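Local coordinates for FrnE protein (Deinococcus radiodurans, PDB 5CO3) that probably acts as a cytoplasmic disulfide oxidoreductase of the DsbA-like thioredoxin class, exchanging thiols and disulfides in its substrates, at residues Y118-Q124 / L158-A163. Numbering follows the deposited sequence.
Sequences YAAEQGQ and LDAGAA
This is an apolar helix-end contact within the all-helical part of the chain: the C-terminal end of helix 110-121 meets the N-terminal start of helix 160-169, burying 274 Å² in total. The CA atoms of Tyr-118 and Ala-163 lie 6.8 Å apart, those of Ala-119 and Leu-158 7.1 Å. Tyr-118, chi1 t (172°), lays one ring face against Ala-163, whose CA sits 4.0 Å from the ring centroid and 17° off its normal, a CH-pi contact; Ala-162 CB reaches 3.3 Å from Tyr-118 OH. Leu-158 (m,t) meets the ring edge, with its CD1 4.1 Å from Tyr-118 CD2 and 3.6 Å from Ala-119 CB, while its CD2 lies 3.9 Å from Gln-122 CG. Polar linkage is indirect: one water stands 3.1 Å from Tyr-118 OH and accepts from Asp-159 N at 2.7 Å. Met-128 of helix 125-137 touches both Ala-119 and Leu-158, and Ala-153 of helix 146-156 touches Leu-158 and Ala-163. Both ends are capped. Asp-159 is the N-cap, its OD1 accepting from Ala-162 N at 3.0 Å. Gly-123 (phi/psi 75/23) is C-prime of a Schellman motif, with Gln-124 N to Ala-119 O at 2.8 Å and a weak Gly-123 N to Ala-120 O bond at 3.1 Å. Such capped helix-to-helix packing belongs here to the helical region inserted into the thioredoxin fold of DsbA-like proteins.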
ATOM      1  N   TYR A 118      13.304  -3.568   1.828  1.00 32.56           N
ATOM      2  CA  TYR A 118      14.202  -4.589   2.376  1.00 35.53           C
ATOM      3  C   TYR A 118      13.450  -5.907   2.585  1.00 37.46           C
ATOM      4  O   TYR A 118      13.911  -6.979   2.173  1.00 38.97           O
ATOM      5  CB  TYR A 118      14.838  -4.130   3.708  1.00 31.69           C
ATOM      6  CG  TYR A 118      15.611  -5.252   4.370  1.00 34.59           C
ATOM      7  CD1 TYR A 118      16.906  -5.566   3.969  1.00 40.57           C
ATOM      8  CD2 TYR A 118      15.031  -6.025   5.371  1.00 32.30           C
ATOM      9  CE1 TYR A 118      17.606  -6.614   4.553  1.00 41.59           C
ATOM     10  CE2 TYR A 118      15.721  -7.071   5.964  1.00 33.60           C
ATOM     11  CZ  TYR A 118      17.007  -7.361   5.552  1.00 40.27           C
ATOM     12  OH  TYR A 118      17.702  -8.405   6.133  1.00 42.56           O
ATOM     13  N   ALA A 119      12.286  -5.815   3.221  1.00 35.85           N
ATOM     14  CA  ALA A 119      11.464  -6.982   3.504  1.00 29.37           C
ATOM     15  C   ALA A 119      11.054  -7.701   2.232  1.00 32.61           C
ATOM     16  O   ALA A 119      11.033  -8.930   2.194  1.00 34.30           O
ATOM     17  CB  ALA A 119      10.231  -6.582   4.294  1.00 28.52           C
ATOM     18  N   ALA A 120      10.732  -6.943   1.188  1.00 32.39           N
ATOM     19  CA  ALA A 120      10.251  -7.562  -0.050  1.00 34.63           C
ATOM     20  C   ALA A 120      11.350  -8.369  -0.753  1.00 41.41           C
ATOM     21  O   ALA A 120      11.058  -9.264  -1.538  1.00 41.87           O
ATOM     22  CB  ALA A 120       9.683  -6.505  -0.990  1.00 34.78           C
ATOM     23  N   GLU A 121      12.612  -8.061  -0.472  1.00 35.05           N
ATOM     24  CA  GLU A 121      13.709  -8.845  -1.028  1.00 39.88           C
ATOM     25  C   GLU A 121      13.823 -10.173  -0.297  1.00 45.99           C
ATOM     26  O   GLU A 121      14.389 -11.135  -0.821  1.00 47.90           O
ATOM     27  CB  GLU A 121      15.023  -8.069  -0.963  1.00 47.02           C
ATOM     28  CG  GLU A 121      14.980  -6.786  -1.760  1.00 53.11           C
ATOM     29  CD  GLU A 121      16.196  -6.604  -2.630  1.00 64.60           C
ATOM     30  OE1 GLU A 121      17.285  -6.347  -2.077  1.00 63.24           O
ATOM     31  OE2 GLU A 121      16.064  -6.728  -3.867  1.00 74.14           O
ATOM     32  N   GLN A 122      13.261 -10.229   0.906  1.00 41.60           N
ATOM     33  CA  GLN A 122      13.196 -11.473   1.667  1.00 45.14           C
ATOM     34  C   GLN A 122      11.847 -12.150   1.442  1.00 42.90           C
ATOM     35  O   GLN A 122      11.532 -13.154   2.083  1.00 49.40           O
ATOM     36  CB  GLN A 122      13.409 -11.233   3.170  1.00 39.31           C
ATOM     37  CG  GLN A 122      14.342 -10.076   3.542  1.00 41.16           C
ATOM     38  CD  GLN A 122      15.639 -10.069   2.763  1.00 49.71           C
ATOM     39  OE1 GLN A 122      16.285 -11.106   2.581  1.00 51.67           O
ATOM     40  NE2 GLN A 122      16.026  -8.890   2.287  1.00 45.44           N
ATOM     41  N   GLY A 123      11.054 -11.597   0.529  1.00 38.62           N
ATOM     42  CA  GLY A 123       9.744 -12.145   0.226  1.00 43.22           C
ATOM     43  C   GLY A 123       8.686 -11.857   1.281  1.00 41.88           C
ATOM     44  O   GLY A 123       7.684 -12.570   1.377  1.00 38.49           O
ATOM     45  N   GLN A 124       8.895 -10.809   2.071  1.00 34.11           N
ATOM     46  CA  GLN A 124       7.972 -10.477   3.154  1.00 36.19           C
ATOM     47  C   GLN A 124       7.410  -9.061   3.041  1.00 34.82           C
ATOM     48  O   GLN A 124       7.079  -8.434   4.049  1.00 30.58           O
ATOM     49  CB  GLN A 124       8.666 -10.639   4.507  1.00 38.24           C
ATOM     50  CG  GLN A 124       9.054 -12.067   4.834  1.00 41.19           C
ATOM     51  CD  GLN A 124       7.840 -12.961   4.923  1.00 51.40           C
ATOM     52  OE1 GLN A 124       6.791 -12.547   5.417  1.00 52.47           O
ATOM     53  NE2 GLN A 124       7.966 -14.188   4.425  1.00 49.16           N
ATOM     54  N   LEU A 158      12.128 -10.897  10.153  1.00 37.21           N
ATOM     55  CA  LEU A 158      13.320 -10.525   9.412  1.00 37.44           C
ATOM     56  C   LEU A 158      14.559 -10.561  10.303  1.00 35.25           C
ATOM     57  O   LEU A 158      14.462 -10.618  11.530  1.00 37.44           O
ATOM     58  CB  LEU A 158      13.155  -9.128   8.806  1.00 40.43           C
ATOM     59  CG  LEU A 158      11.933  -8.953   7.901  1.00 37.07           C
ATOM     60  CD1 LEU A 158      11.771  -7.496   7.474  1.00 38.15           C
ATOM     61  CD2 LEU A 158      12.005  -9.874   6.683  1.00 43.71           C
ATOM     62  N   ASP A 159      15.723 -10.552   9.665  1.00 38.57           N
ATOM     63  CA  ASP A 159      16.985 -10.334  10.355  1.00 40.32           C
ATOM     64  C   ASP A 159      17.035  -8.892  10.853  1.00 41.12           C
ATOM     65  O   ASP A 159      17.293  -7.974  10.072  1.00 36.96           O
ATOM     66  CB  ASP A 159      18.151 -10.630   9.416  1.00 39.99           C
ATOM     67  CG  ASP A 159      19.508 -10.581  10.111  1.00 45.27           C
ATOM     68  OD1 ASP A 159      19.730  -9.755  11.023  1.00 45.24           O
ATOM     69  OD2 ASP A 159      20.375 -11.383   9.717  1.00 48.11           O
ATOM     70  N   ALA A 160      16.802  -8.690  12.149  1.00 39.25           N
ATOM     71  CA  ALA A 160      16.631  -7.340  12.678  1.00 37.63           C
ATOM     72  C   ALA A 160      17.926  -6.531  12.596  1.00 37.05           C
ATOM     73  O   ALA A 160      17.893  -5.328  12.312  1.00 36.52           O
ATOM     74  CB  ALA A 160      16.116  -7.386  14.115  1.00 46.82           C
ATOM     75  N   GLY A 161      19.057  -7.182  12.838  1.00 40.31           N
ATOM     76  CA  GLY A 161      20.336  -6.518  12.694  1.00 41.05           C
ATOM     77  C   GLY A 161      20.559  -6.054  11.268  1.00 40.21           C
ATOM     78  O   GLY A 161      20.940  -4.912  11.031  1.00 38.24           O
ATOM     79  N   ALA A 162      20.292  -6.941  10.313  1.00 39.30           N
ATOM     80  CA  ALA A 162      20.514  -6.643   8.897  1.00 43.73           C
ATOM     81  C   ALA A 162      19.565  -5.562   8.389  1.00 37.07           C
ATOM     82  O   ALA A 162      19.969  -4.684   7.624  1.00 40.73           O
ATOM     83  CB  ALA A 162      20.370  -7.915   8.058  1.00 41.55           C
ATOM     84  N   ALA A 163      18.310  -5.621   8.819  1.00 34.41           N
ATOM     85  CA  ALA A 163      17.327  -4.606   8.443  1.00 31.79           C
ATOM     86  C   ALA A 163      17.772  -3.221   8.882  1.00 35.38           C
ATOM     87  O   ALA A 163      17.759  -2.267   8.091  1.00 30.94           O
ATOM     88  CB  ALA A 163      15.958  -4.926   9.046  1.00 35.26           C
TER
HETATM   89  O   HOH W   1      15.783 -10.635   6.944  1.00 36.33           O